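Local coordinates for haloacid dehalogenase domain protein hydrolase (Planctomyces limnophilus, PDB 4OVY) that is a putative phosphatase of the haloacid dehalogenase superfamily that binds a calcium ion and probably acts as a metal-dependent hydrolase, at residues A[261-265]-A[298-302]; A[48-52]-A[128-132]; A[226-231]-A[243-247]; A[157-163]-A[181-186]; A[101-105]-A[203-207]. All coordinates share one frame; numbering follows the deposited sequence.

Interaction 1 (A[261-265]-A[298-302]); sequences DAVRE and WKVIF
Arg-264 reaches across to the turn that follows helix 294-297 and takes the backbone carbonyl of Trp-298 end-on, with two nitrogens on one oxygen. NH2 donates to Trp-298 O at 2.8 Å with an N-H...O angle of 151°, and NH1 donates to the same oxygen at 3.0 Å along a more bent path. The oxygen lies practically in the guanidinium plane. Over one face of that plane sits CD1 of Ile-301, offset toward the rim, while Ile-301 CG1 rests against Arg-264 CB at 3.7 Å; the edge of the guanidinium bonds the carbonyl while a face packs against a methyl. Glu-265 CG touches Phe-302 CZ at 3.8 Å, and the edge of the same ring meets Arg-264 O.

The second shell fixes these groups. Asp-261 forms a salt bridge from OD2 to Arg-264 NE at 2.7 Å; the oxygen lies in the guanidinium plane, and NE comes to its syn side, tilted 22° from the carboxylate plane. The bend of the arginine chain at chi3 (-61°) turns the group between this acid and the carbonyl. Ile-301 CG2 lies over the centre of the Phe-302 ring, and the carboxylate of Glu-265 is held by Tyr-140 and His-259.

Trp-298 packs edge-to-face with Trp-7, near the N-terminus, and touches helix 141-152. The loop after strand 253-260 is shaped by an Asx motif, in which Asp-261 OD1 receives the backbone N of Arg-264, three residues on, at 3.0 Å while its other oxygen orients the arginine.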
# COMPACT_ATOMS: atom_id res chain seq x y z
N ASP A 261 -33.46 4.15 -5.97
CA ASP A 261 -34.34 4.80 -5.01
C ASP A 261 -34.27 6.33 -5.11
O ASP A 261 -33.46 6.96 -4.43
CB ASP A 261 -33.98 4.35 -3.59
CG ASP A 261 -35.06 4.66 -2.58
OD1 ASP A 261 -35.88 5.58 -2.82
OD2 ASP A 261 -35.09 3.98 -1.53
N ALA A 262 -35.14 6.91 -5.94
CA ALA A 262 -35.16 8.37 -6.14
C ALA A 262 -35.77 9.11 -4.95
O ALA A 262 -35.57 10.31 -4.80
CB ALA A 262 -35.93 8.71 -7.41
N VAL A 263 -36.52 8.39 -4.11
CA VAL A 263 -37.20 9.01 -2.97
C VAL A 263 -36.26 9.21 -1.79
O VAL A 263 -36.20 10.31 -1.23
CB VAL A 263 -38.42 8.16 -2.54
CG1 VAL A 263 -39.11 8.77 -1.33
CG2 VAL A 263 -39.38 8.02 -3.71
N ARG A 264 -35.52 8.17 -1.41
CA ARG A 264 -34.62 8.26 -0.25
C ARG A 264 -33.17 8.62 -0.64
O ARG A 264 -32.39 9.07 0.20
CB ARG A 264 -34.65 6.94 0.52
CG ARG A 264 -36.02 6.57 1.05
CD ARG A 264 -36.01 5.29 1.88
NE ARG A 264 -35.55 4.14 1.10
CZ ARG A 264 -35.18 2.96 1.60
NH1 ARG A 264 -35.22 2.72 2.90
NH2 ARG A 264 -34.76 2.01 0.78
N GLU A 265 -32.81 8.44 -1.91
CA GLU A 265 -31.45 8.74 -2.35
C GLU A 265 -31.53 9.28 -3.78
O GLU A 265 -32.21 10.29 -3.99
CB GLU A 265 -30.53 7.50 -2.20
CG GLU A 265 -29.04 7.81 -2.05
CD GLU A 265 -28.18 7.50 -3.27
OE1 GLU A 265 -26.98 7.87 -3.26
OE2 GLU A 265 -28.67 6.86 -4.22
N TRP A 298 -32.76 -2.23 1.25
CA TRP A 298 -32.23 -1.50 2.39
C TRP A 298 -33.35 -0.81 3.17
O TRP A 298 -34.12 -0.03 2.60
CB TRP A 298 -31.19 -0.46 1.92
CG TRP A 298 -29.86 -1.03 1.50
CD1 TRP A 298 -29.47 -2.34 1.58
CD2 TRP A 298 -28.73 -0.31 1.00
NE1 TRP A 298 -28.18 -2.48 1.14
CE2 TRP A 298 -27.70 -1.25 0.79
CE3 TRP A 298 -28.49 1.04 0.72
CZ2 TRP A 298 -26.44 -0.88 0.29
CZ3 TRP A 298 -27.24 1.40 0.23
CH2 TRP A 298 -26.24 0.44 0.01
N LYS A 299 -33.41 -1.09 4.47
CA LYS A 299 -34.48 -0.59 5.34
C LYS A 299 -34.32 0.90 5.61
O LYS A 299 -35.30 1.62 5.79
CB LYS A 299 -34.47 -1.32 6.69
CG LYS A 299 -34.80 -2.81 6.63
CD LYS A 299 -34.90 -3.38 8.05
CE LYS A 299 -34.75 -4.88 8.10
NZ LYS A 299 -35.96 -5.57 7.58
N VAL A 300 -33.06 1.34 5.65
CA VAL A 300 -32.71 2.75 5.75
C VAL A 300 -31.53 3.00 4.83
O VAL A 300 -30.82 2.07 4.48
CB VAL A 300 -32.35 3.17 7.21
CG1 VAL A 300 -33.53 2.92 8.14
CG2 VAL A 300 -31.11 2.44 7.72
N ILE A 301 -31.33 4.25 4.42
CA ILE A 301 -30.19 4.59 3.58
C ILE A 301 -29.06 5.19 4.41
O ILE A 301 -27.95 4.64 4.45
CB ILE A 301 -30.58 5.56 2.45
CG1 ILE A 301 -31.75 5.00 1.63
CG2 ILE A 301 -29.38 5.86 1.55
CD1 ILE A 301 -31.49 3.64 1.01
N PHE A 302 -29.34 6.30 5.08
CA PHE A 302 -28.33 7.03 5.84
C PHE A 302 -28.48 6.79 7.34
O PHE A 302 -29.57 6.47 7.81
CB PHE A 302 -28.43 8.52 5.53
CG PHE A 302 -28.35 8.84 4.06
CD1 PHE A 302 -27.14 8.73 3.38
CD2 PHE A 302 -29.47 9.22 3.36
CE1 PHE A 302 -27.06 9.01 2.03
CE2 PHE A 302 -29.41 9.49 2.01
CZ PHE A 302 -28.20 9.39 1.34

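Interaction 2 (A[48-52]-A[128-132]); sequences WCEQP and HPKFH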
# COMPACT_ATOMS: atom_id res chain seq x y z
N TRP A 48 -20.90 5.84 -0.09
CA TRP A 48 -21.55 7.12 0.15
C TRP A 48 -22.05 7.75 -1.15
O TRP A 48 -21.77 7.27 -2.24
CB TRP A 48 -20.62 8.07 0.92
CG TRP A 48 -19.50 8.70 0.14
CD1 TRP A 48 -18.98 8.30 -1.06
CD2 TRP A 48 -18.73 9.84 0.55
NE1 TRP A 48 -17.95 9.12 -1.43
CE2 TRP A 48 -17.77 10.07 -0.46
CE3 TRP A 48 -18.75 10.68 1.67
CZ2 TRP A 48 -16.85 11.11 -0.38
CZ3 TRP A 48 -17.83 11.71 1.73
CH2 TRP A 48 -16.90 11.92 0.72
N CYS A 49 -22.78 8.85 -1.00
CA CYS A 49 -23.48 9.48 -2.11
C CYS A 49 -22.53 10.19 -3.09
O CYS A 49 -21.59 10.85 -2.67
CB CYS A 49 -24.48 10.46 -1.53
SG CYS A 49 -25.58 11.19 -2.74
N GLU A 50 -22.82 10.08 -4.39
CA GLU A 50 -22.01 10.70 -5.46
C GLU A 50 -22.85 11.58 -6.40
O GLU A 50 -22.42 11.91 -7.50
CB GLU A 50 -21.28 9.63 -6.28
CG GLU A 50 -22.23 8.72 -7.04
CD GLU A 50 -21.54 7.61 -7.80
OE1 GLU A 50 -20.30 7.67 -7.99
OE2 GLU A 50 -22.26 6.68 -8.22
N GLN A 51 -24.06 11.94 -5.96
CA GLN A 51 -24.91 12.88 -6.68
C GLN A 51 -25.10 14.11 -5.79
O GLN A 51 -25.17 13.97 -4.57
CB GLN A 51 -26.27 12.24 -6.99
CG GLN A 51 -26.21 11.01 -7.88
CD GLN A 51 -25.73 11.29 -9.30
OE1 GLN A 51 -25.76 12.42 -9.77
NE2 GLN A 51 -25.29 10.24 -9.99
N PRO A 52 -25.18 15.31 -6.39
CA PRO A 52 -25.18 15.63 -7.83
C PRO A 52 -23.82 15.54 -8.50
O PRO A 52 -23.74 15.69 -9.73
CB PRO A 52 -25.69 17.08 -7.86
CG PRO A 52 -25.24 17.65 -6.56
CD PRO A 52 -25.31 16.52 -5.57
N HIS A 128 -24.07 18.76 1.89
CA HIS A 128 -24.74 18.28 0.72
C HIS A 128 -25.91 19.23 0.42
O HIS A 128 -26.64 19.62 1.34
CB HIS A 128 -25.23 16.85 0.94
CG HIS A 128 -25.60 16.15 -0.32
ND1 HIS A 128 -26.77 16.42 -0.99
CD2 HIS A 128 -24.95 15.22 -1.06
CE1 HIS A 128 -26.84 15.68 -2.09
NE2 HIS A 128 -25.74 14.94 -2.15
N PRO A 129 -26.06 19.63 -0.86
CA PRO A 129 -27.11 20.61 -1.22
C PRO A 129 -28.54 20.10 -1.04
O PRO A 129 -29.45 20.89 -0.86
CB PRO A 129 -26.84 20.90 -2.70
CG PRO A 129 -26.09 19.71 -3.19
CD PRO A 129 -25.27 19.23 -2.03
N LYS A 130 -28.73 18.79 -1.13
CA LYS A 130 -30.01 18.14 -0.87
C LYS A 130 -30.22 17.82 0.61
O LYS A 130 -31.21 18.23 1.19
CB LYS A 130 -30.10 16.85 -1.68
CG LYS A 130 -31.45 16.15 -1.66
CD LYS A 130 -31.40 14.91 -2.52
CE LYS A 130 -32.51 13.93 -2.19
NZ LYS A 130 -33.80 14.31 -2.83
N PHE A 131 -29.30 17.07 1.21
CA PHE A 131 -29.51 16.55 2.57
C PHE A 131 -29.16 17.57 3.66
O PHE A 131 -29.59 17.42 4.80
CB PHE A 131 -28.74 15.23 2.76
CG PHE A 131 -29.09 14.18 1.74
CD1 PHE A 131 -30.35 13.61 1.73
CD2 PHE A 131 -28.17 13.79 0.77
CE1 PHE A 131 -30.70 12.66 0.78
CE2 PHE A 131 -28.51 12.85 -0.18
CZ PHE A 131 -29.77 12.27 -0.18
N HIS A 132 -28.42 18.62 3.30
CA HIS A 132 -28.01 19.67 4.26
C HIS A 132 -27.33 19.10 5.52
O HIS A 132 -27.51 19.60 6.64
CB HIS A 132 -29.20 20.58 4.60
CG HIS A 132 -29.62 21.47 3.47
ND1 HIS A 132 -30.83 22.12 3.45
CD2 HIS A 132 -28.99 21.81 2.32
CE1 HIS A 132 -30.93 22.83 2.34
NE2 HIS A 132 -29.82 22.66 1.64
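His-128 and Gln-51 supply the direct hydrogen bond of this contact: His-128 NE2 donates to Gln-51 O at 2.7 Å. With CG anti to the backbone N (chi1 -164°), the histidine carries its ring across to that oxygen. The donor lies in the carbonyl plane, whereas the oxygen is tilted 18° out of the imidazole plane. At the other ring nitrogen, ND1 accepts the backbone N of Lys-130 at 3.1 Å and, weakly, that of Phe-131. With one nitrogen donating and the other accepting, the ring is probably neutral with its proton on NE2, and its rotation is fixed from both sides.

Van der Waals packing comes next. Phe-131 CD2 lies over one imidazole face and Pro-129 CD over the opposite one, so neighbours in its own turn sandwich the histidine. Pro-52, which follows a cis peptide bond, rests its CD near the ring and makes an apolar contact with Pro-129 tip to tip, CG to CG at 4.0 Å. Once the imidazole is replaced by an alanine, Gln-51 O is likely to lose its donor and the Lys-130 amide its acceptor, with a gap opened between Phe-131 and Pro-129.

Sulfur contacts are tentative: in one of its two conformers, Cys-49 SG approaches the His-128 ring obliquely and the Phe-131 ring at its edge.

The contact ties the loop between strand 38-41 and helix 55-67 to the loop leading from helix 112-125 toward helix 141-152, with Phe-266 packed beside both. Glu-50 of the first loop binds calcium in a structure of this protein, though no ion sits on it here.

Interaction 3 (A[226-231]-A[243-247]); sequences RRPVMA and EYVTS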
# COMPACT_ATOMS: atom_id res chain seq x y z
N ARG A 226 -2.33 -9.15 -3.18
CA ARG A 226 -3.24 -10.29 -3.07
C ARG A 226 -4.45 -10.05 -3.96
O ARG A 226 -4.87 -8.92 -4.13
CB ARG A 226 -3.75 -10.44 -1.62
CG ARG A 226 -2.73 -10.73 -0.52
CD ARG A 226 -3.40 -10.71 0.86
NE ARG A 226 -2.55 -11.07 2.01
CZ ARG A 226 -2.14 -12.31 2.30
NH1 ARG A 226 -1.39 -12.53 3.38
NH2 ARG A 226 -2.48 -13.34 1.52
N ARG A 227 -5.04 -11.11 -4.49
CA ARG A 227 -6.35 -11.02 -5.12
C ARG A 227 -7.40 -11.02 -4.00
O ARG A 227 -7.42 -11.95 -3.19
CB ARG A 227 -6.59 -12.20 -6.05
CG ARG A 227 -7.85 -12.08 -6.89
CD ARG A 227 -8.22 -13.40 -7.55
NE ARG A 227 -7.10 -13.97 -8.30
CZ ARG A 227 -6.86 -13.79 -9.61
NH1 ARG A 227 -5.80 -14.38 -10.15
NH2 ARG A 227 -7.64 -13.04 -10.37
N PRO A 228 -8.26 -9.99 -3.94
CA PRO A 228 -9.32 -10.01 -2.92
C PRO A 228 -10.29 -11.18 -3.12
O PRO A 228 -10.45 -11.66 -4.24
CB PRO A 228 -10.04 -8.67 -3.11
CG PRO A 228 -9.03 -7.79 -3.80
CD PRO A 228 -8.25 -8.72 -4.69
N VAL A 229 -10.92 -11.63 -2.04
CA VAL A 229 -11.93 -12.68 -2.14
C VAL A 229 -13.35 -12.13 -2.26
O VAL A 229 -14.30 -12.88 -2.51
CB VAL A 229 -11.84 -13.67 -0.95
CG1 VAL A 229 -10.43 -14.26 -0.88
CG2 VAL A 229 -12.23 -13.00 0.35
N MSE A 230 -13.49 -10.81 -2.10
CA MSE A 230 -14.78 -10.14 -2.28
C MSE A 230 -14.56 -8.72 -2.71
O MSE A 230 -13.54 -8.12 -2.37
CB MSE A 230 -15.52 -10.21 -0.95
CG MSE A 230 -16.92 -9.65 -0.99
SE MSE A 230 -17.71 -9.97 0.80
CE MSE A 230 -19.22 -8.70 0.68
N ALA A 231 -15.50 -8.18 -3.48
CA ALA A 231 -15.45 -6.79 -3.91
C ALA A 231 -16.85 -6.25 -4.10
O ALA A 231 -17.75 -6.97 -4.52
CB ALA A 231 -14.64 -6.64 -5.19
N GLU A 243 -14.32 -8.30 -11.89
CA GLU A 243 -13.89 -9.41 -12.74
C GLU A 243 -12.63 -10.10 -12.19
O GLU A 243 -12.55 -11.34 -12.16
CB GLU A 243 -13.63 -8.89 -14.16
CG GLU A 243 -13.28 -9.94 -15.19
CD GLU A 243 -13.21 -9.33 -16.58
OE1 GLU A 243 -12.33 -8.47 -16.80
OE2 GLU A 243 -14.04 -9.70 -17.43
N TYR A 244 -11.68 -9.30 -11.75
CA TYR A 244 -10.44 -9.78 -11.17
C TYR A 244 -10.72 -10.69 -9.97
O TYR A 244 -10.06 -11.71 -9.78
CB TYR A 244 -9.57 -8.58 -10.77
CG TYR A 244 -8.25 -8.90 -10.11
CD1 TYR A 244 -7.34 -9.78 -10.68
CD2 TYR A 244 -7.89 -8.28 -8.91
CE1 TYR A 244 -6.13 -10.07 -10.06
CE2 TYR A 244 -6.69 -8.55 -8.29
CZ TYR A 244 -5.80 -9.44 -8.87
OH TYR A 244 -4.60 -9.70 -8.25
N VAL A 245 -11.72 -10.31 -9.18
CA VAL A 245 -12.10 -11.05 -7.98
C VAL A 245 -12.95 -12.30 -8.27
O VAL A 245 -12.76 -13.34 -7.62
CB VAL A 245 -12.85 -10.11 -7.00
CG1 VAL A 245 -13.53 -10.89 -5.88
CG2 VAL A 245 -11.88 -9.08 -6.43
N THR A 246 -13.86 -12.21 -9.24
CA THR A 246 -14.87 -13.27 -9.43
C THR A 246 -14.61 -14.25 -10.57
O THR A 246 -15.11 -15.37 -10.53
CB THR A 246 -16.27 -12.68 -9.68
OG1 THR A 246 -16.28 -11.99 -10.93
CG2 THR A 246 -16.69 -11.74 -8.55
N SER A 247 -13.86 -13.84 -11.60
CA SER A 247 -13.79 -14.59 -12.86
C SER A 247 -12.64 -15.58 -12.92
O SER A 247 -11.81 -15.63 -12.01
CB SER A 247 -13.72 -13.63 -14.05
OG SER A 247 -14.92 -12.88 -14.15
O HOH W 1 -11.16 -13.98 -5.56
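The backbones draw closest at Pro-228 and Val-245, whose CA atoms are 5.9 Å apart where the lead-in to strand 230-233 passes the last turn of helix 239-246. Val-245 fills this point: CG2 meets Pro-228 CB at 3.8 Å and Ala-231 CB at 3.9 Å, while CG1 lies near Pro-228 O and the backbone N of Met-230, here selenomethionine. Strand and helix belong to a beta-alpha-beta unit, completed by strand 253-260, in the Rossmann-like core of a HAD fold; the helix returns across the strand from which the chain has just come.

Arg-227 covers the other part of the helix end. Its CG, anti to the backbone N (chi1 -172°), stands over a face of the Tyr-244 ring in a CH-pi contact, 4.0 Å from the centroid. The chain then bends at chi3 and carries NH2 to Tyr-244 O, bonded at 2.8 Å on a lone pair in the carbonyl plane, with an N-H...O angle of 163°. Guanidinium and phenol planes are inclined by 43°, so the two groups are not stacked flat. Pro-228 CD touches Tyr-244 CE2 at 3.9 Å.

A water donates to both Pro-228 O and Val-245 O, linking the two backbones beside the valine. Tyr-244 also packs on helix 215-223 and on Leu-201 of the second subunit, while Arg-226 forms a salt bridge with Glu-181 of that subunit.

Interaction 4 (A[157-163]-A[181-186]); sequences TFIVSGA and EQVIGS. With EDO (1,2-ethanediol), chain D.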
# COMPACT_ATOMS: atom_id res chain seq x y z
N THR A 157 -10.80 -4.76 5.35
CA THR A 157 -11.63 -3.97 4.45
C THR A 157 -10.80 -2.85 3.85
O THR A 157 -10.29 -2.01 4.58
CB THR A 157 -12.83 -3.36 5.19
OG1 THR A 157 -12.37 -2.61 6.32
CG2 THR A 157 -13.80 -4.45 5.67
N PHE A 158 -10.66 -2.84 2.52
CA PHE A 158 -9.94 -1.79 1.80
C PHE A 158 -10.89 -0.95 0.95
O PHE A 158 -11.89 -1.45 0.41
CB PHE A 158 -8.92 -2.40 0.83
CG PHE A 158 -7.68 -2.93 1.48
CD1 PHE A 158 -7.69 -4.15 2.15
CD2 PHE A 158 -6.47 -2.25 1.34
CE1 PHE A 158 -6.53 -4.65 2.71
CE2 PHE A 158 -5.31 -2.75 1.91
CZ PHE A 158 -5.34 -3.96 2.59
N ILE A 159 -10.56 0.33 0.81
CA ILE A 159 -11.17 1.15 -0.24
C ILE A 159 -10.26 1.13 -1.47
O ILE A 159 -9.04 1.24 -1.36
CB ILE A 159 -11.38 2.60 0.23
CG1 ILE A 159 -12.54 2.66 1.22
CG2 ILE A 159 -11.66 3.53 -0.94
CD1 ILE A 159 -12.64 3.98 1.95
N VAL A 160 -10.89 0.99 -2.64
CA VAL A 160 -10.21 1.04 -3.93
C VAL A 160 -11.04 1.98 -4.82
O VAL A 160 -12.02 1.57 -5.43
CB VAL A 160 -10.04 -0.35 -4.56
CG1 VAL A 160 -9.24 -0.27 -5.85
CG2 VAL A 160 -9.34 -1.30 -3.58
N SER A 161 -10.63 3.25 -4.87
CA SER A 161 -11.43 4.31 -5.47
C SER A 161 -10.64 5.08 -6.53
O SER A 161 -9.42 5.15 -6.47
CB SER A 161 -11.90 5.28 -4.38
OG SER A 161 -12.44 6.48 -4.91
N GLY A 162 -11.35 5.64 -7.50
CA GLY A 162 -10.74 6.54 -8.48
C GLY A 162 -10.45 7.91 -7.91
O GLY A 162 -9.66 8.67 -8.48
N ALA A 163 -11.10 8.25 -6.79
CA ALA A 163 -10.89 9.53 -6.14
C ALA A 163 -9.49 9.59 -5.53
O ALA A 163 -8.80 8.58 -5.41
CB ALA A 163 -11.95 9.77 -5.07
N GLU A 181 -3.66 3.13 5.63
CA GLU A 181 -2.93 2.06 4.93
C GLU A 181 -3.83 1.07 4.17
O GLU A 181 -3.32 0.21 3.46
CB GLU A 181 -1.96 1.32 5.88
CG GLU A 181 -2.61 0.48 6.98
CD GLU A 181 -2.94 1.25 8.25
OE1 GLU A 181 -3.01 2.51 8.23
OE2 GLU A 181 -3.13 0.57 9.28
N GLN A 182 -5.15 1.20 4.32
CA GLN A 182 -6.10 0.36 3.61
C GLN A 182 -6.99 1.17 2.66
O GLN A 182 -8.06 0.72 2.26
CB GLN A 182 -6.94 -0.44 4.60
CG GLN A 182 -6.09 -1.49 5.30
CD GLN A 182 -6.81 -2.30 6.35
OE1 GLN A 182 -8.05 -2.43 6.37
NE2 GLN A 182 -6.04 -2.87 7.23
N VAL A 183 -6.52 2.36 2.31
CA VAL A 183 -7.18 3.20 1.33
C VAL A 183 -6.28 3.24 0.09
O VAL A 183 -5.10 3.55 0.19
CB VAL A 183 -7.41 4.64 1.84
CG1 VAL A 183 -8.06 5.49 0.75
CG2 VAL A 183 -8.26 4.63 3.10
N ILE A 184 -6.85 2.88 -1.05
CA ILE A 184 -6.16 2.91 -2.33
C ILE A 184 -6.93 3.86 -3.21
O ILE A 184 -8.16 3.80 -3.30
CB ILE A 184 -6.11 1.50 -2.96
CG1 ILE A 184 -5.26 0.57 -2.10
CG2 ILE A 184 -5.54 1.55 -4.37
CD1 ILE A 184 -5.39 -0.89 -2.48
N GLY A 185 -6.21 4.77 -3.86
CA GLY A 185 -6.85 5.79 -4.67
C GLY A 185 -5.91 6.36 -5.71
O GLY A 185 -4.79 5.87 -5.90
N SER A 186 -6.36 7.41 -6.38
CA SER A 186 -5.51 8.12 -7.32
C SER A 186 -4.59 9.06 -6.54
O SER A 186 -4.92 9.47 -5.43
CB SER A 186 -6.36 8.92 -8.31
OG SER A 186 -7.15 8.06 -9.11
C1 EDO D . -2.60 3.71 -5.26
O1 EDO D . -3.18 4.01 -3.98
C2 EDO D . -1.58 4.77 -5.67
O2 EDO D . -2.16 6.07 -5.74
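Ile-159 and Ile-184 hold the middle of a parallel strand pair in the Rossmann-like HAD core, Ile-184 N donating to Ile-159 O at 2.8 Å. On either side along the strands, Ile-159 N binds Gln-182 O and Ser-161 N binds Ile-184 O, completing the parallel ladder. The close packing lies on the face with Phe-158, whose CG, beside the backbone N (chi1 -76°), brings the ring against Gln-182 CG, 3.8 Å from the ring centroid in a CH-pi contact. Val-160 and Ile-184 run side by side on that face, CG2 to CD1 at 4.1 Å.

The chain turns a corner at Gly-162 and Ala-163. Ser-161 OG accepts from Ala-163 N in an ST turn, Ser-186 N donates to Ala-163 O at 2.9 Å, and Ser-186 OG donates to Gly-162 O at 2.7 Å from above the carbonyl plane. Side-chain packing is sparser here. Gly-185 N donates to O1 of an ethanediol, probably from the crystallisation liquor, at 3.1 Å, and its O2 donates to Gly-185 O.

The Ser-161 side chain lies about 4 Å from that of the calcium ligand Asp-42. Strand 38-41 flanks strand 156-161; helix 165-168 covers the Ile-159 and Val-183 face, and helix 215-223 packs against Val-160 and Ile-184.

Interaction 5 (A[101-105]-A[203-207]); sequences ELTMA and RLAEL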
# COMPACT_ATOMS: atom_id res chain seq x y z
N GLU A 101 -6.11 15.47 -11.87
CA GLU A 101 -5.34 16.55 -12.51
C GLU A 101 -5.76 17.94 -12.03
O GLU A 101 -4.92 18.81 -11.84
CB GLU A 101 -5.46 16.47 -14.04
CG GLU A 101 -4.69 15.30 -14.63
CD GLU A 101 -4.90 15.13 -16.12
OE1 GLU A 101 -5.99 15.44 -16.64
OE2 GLU A 101 -3.95 14.67 -16.78
N LEU A 102 -7.06 18.14 -11.84
CA LEU A 102 -7.57 19.42 -11.35
C LEU A 102 -7.08 19.67 -9.92
O LEU A 102 -6.65 20.78 -9.59
CB LEU A 102 -9.10 19.44 -11.42
CG LEU A 102 -9.83 20.67 -10.88
CD1 LEU A 102 -9.36 21.93 -11.60
CD2 LEU A 102 -11.34 20.50 -11.03
N THR A 103 -7.13 18.64 -9.09
CA THR A 103 -6.66 18.74 -7.71
C THR A 103 -5.14 18.94 -7.68
O THR A 103 -4.63 19.75 -6.89
CB THR A 103 -7.07 17.49 -6.91
OG1 THR A 103 -8.48 17.28 -7.02
CG2 THR A 103 -6.70 17.65 -5.45
N MSE A 104 -4.44 18.22 -8.55
CA MSE A 104 -2.98 18.33 -8.70
C MSE A 104 -2.57 19.74 -9.03
O MSE A 104 -1.66 20.28 -8.41
CB MSE A 104 -2.53 17.39 -9.82
CG MSE A 104 -1.06 17.47 -10.20
SE MSE A 104 -0.79 16.63 -11.97
CE MSE A 104 -1.58 18.03 -13.12
N ALA A 105 -3.25 20.35 -10.01
CA ALA A 105 -2.86 21.67 -10.49
C ALA A 105 -3.11 22.79 -9.47
O ALA A 105 -2.50 23.85 -9.56
CB ALA A 105 -3.58 22.00 -11.79
N ARG A 203 3.79 17.87 -2.27
CA ARG A 203 3.02 17.48 -3.45
C ARG A 203 3.59 18.10 -4.72
O ARG A 203 3.87 19.30 -4.78
CB ARG A 203 1.56 17.91 -3.29
CG ARG A 203 0.83 17.27 -2.12
CD ARG A 203 -0.52 17.94 -1.90
NE ARG A 203 -1.27 18.00 -3.15
CZ ARG A 203 -2.12 17.07 -3.59
NH1 ARG A 203 -2.39 15.98 -2.87
NH2 ARG A 203 -2.72 17.25 -4.76
N LEU A 204 3.76 17.28 -5.75
CA LEU A 204 4.25 17.73 -7.05
C LEU A 204 3.10 17.91 -8.04
O LEU A 204 2.01 17.37 -7.85
CB LEU A 204 5.26 16.73 -7.60
CG LEU A 204 6.47 16.42 -6.70
CD1 LEU A 204 7.37 15.42 -7.40
CD2 LEU A 204 7.23 17.70 -6.37
N ALA A 205 3.36 18.68 -9.09
CA ALA A 205 2.40 18.87 -10.17
C ALA A 205 2.61 17.78 -11.21
O ALA A 205 2.83 18.05 -12.39
CB ALA A 205 2.58 20.25 -10.79
N GLU A 206 2.54 16.53 -10.75
CA GLU A 206 2.81 15.38 -11.58
C GLU A 206 1.93 14.24 -11.09
O GLU A 206 1.84 14.02 -9.88
CB GLU A 206 4.29 15.01 -11.44
CG GLU A 206 4.88 14.29 -12.63
CD GLU A 206 6.34 13.93 -12.41
OE1 GLU A 206 7.02 14.63 -11.63
OE2 GLU A 206 6.79 12.93 -13.02
N LEU A 207 1.28 13.54 -12.02
CA LEU A 207 0.43 12.40 -11.67
C LEU A 207 1.29 11.21 -11.26
O LEU A 207 2.32 10.94 -11.86
CB LEU A 207 -0.45 11.97 -12.85
CG LEU A 207 -1.60 12.88 -13.26
CD1 LEU A 207 -2.31 12.27 -14.46
CD2 LEU A 207 -2.56 13.11 -12.10
O HOH W 2 -0.34 18.56 -6.56
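Met-104, a selenomethionine on helix 95-106, meets the corner where strand 198-204 passes into strand 207-209, with an inverse gamma turn centred on Ala-205. Both strands pair with strand 183-195 in the sheet of the HAD fold, so the helix packs well away from the hairpin turn that joins 183-195 to 198-204. From CB the side chain leaves with CG anti to the backbone N (chi1 174°), directed to the corner. CG passes 3.7 Å from Ala-205 CA. SE comes next, 3.5 Å from Glu-206 N and 3.9 Å from Leu-207 CD2, with the chain bent at chi3 (74°) to its terminal CE.

Leu-207 is shared between two helix residues: its CD1 also lies 3.9 Å from Glu-101 CG, the glutamate crossing the leucine at about a right angle before its carboxylate pairs with Lys-97. Cutting Leu-207 back to an alanine is likely to strip the selenium and Glu-101 CG of apolar cover and open a gap beside the helix.

Arg-203 bends alongside, its NE bonded to His-107 O and its guanidinium in a cation-pi contact with Phe-115. Between helix and corner a water takes a weak bond from Arg-203 NH2 and donates to Met-104 O and to Leu-204 O, each at 2.9 Å.

How the interactions relate
Interactions 3, 4 and 5 all reach the same sheet, but only 3 and 4 are buried: one lays a helix end against a strand, the other joins two strands by a parallel ladder, and both touch the second subunit. Interactions 1, 2 and 5 are partly buried and rely more on single side chains; 1 and 2 join loops, and 5 joins a helix to a corner after a strand. Interactions 1 and 2 meet directly, Phe-302 against Phe-131, and lie on the same side of the chain's centre; a salt-bridged arginine serves the first and a histidine the second. Interaction 5 lies across that centre from interaction 1, with selenium, leucine and a bridging water replacing direct hydrogen bonds, and encloses interaction 4 along the chain.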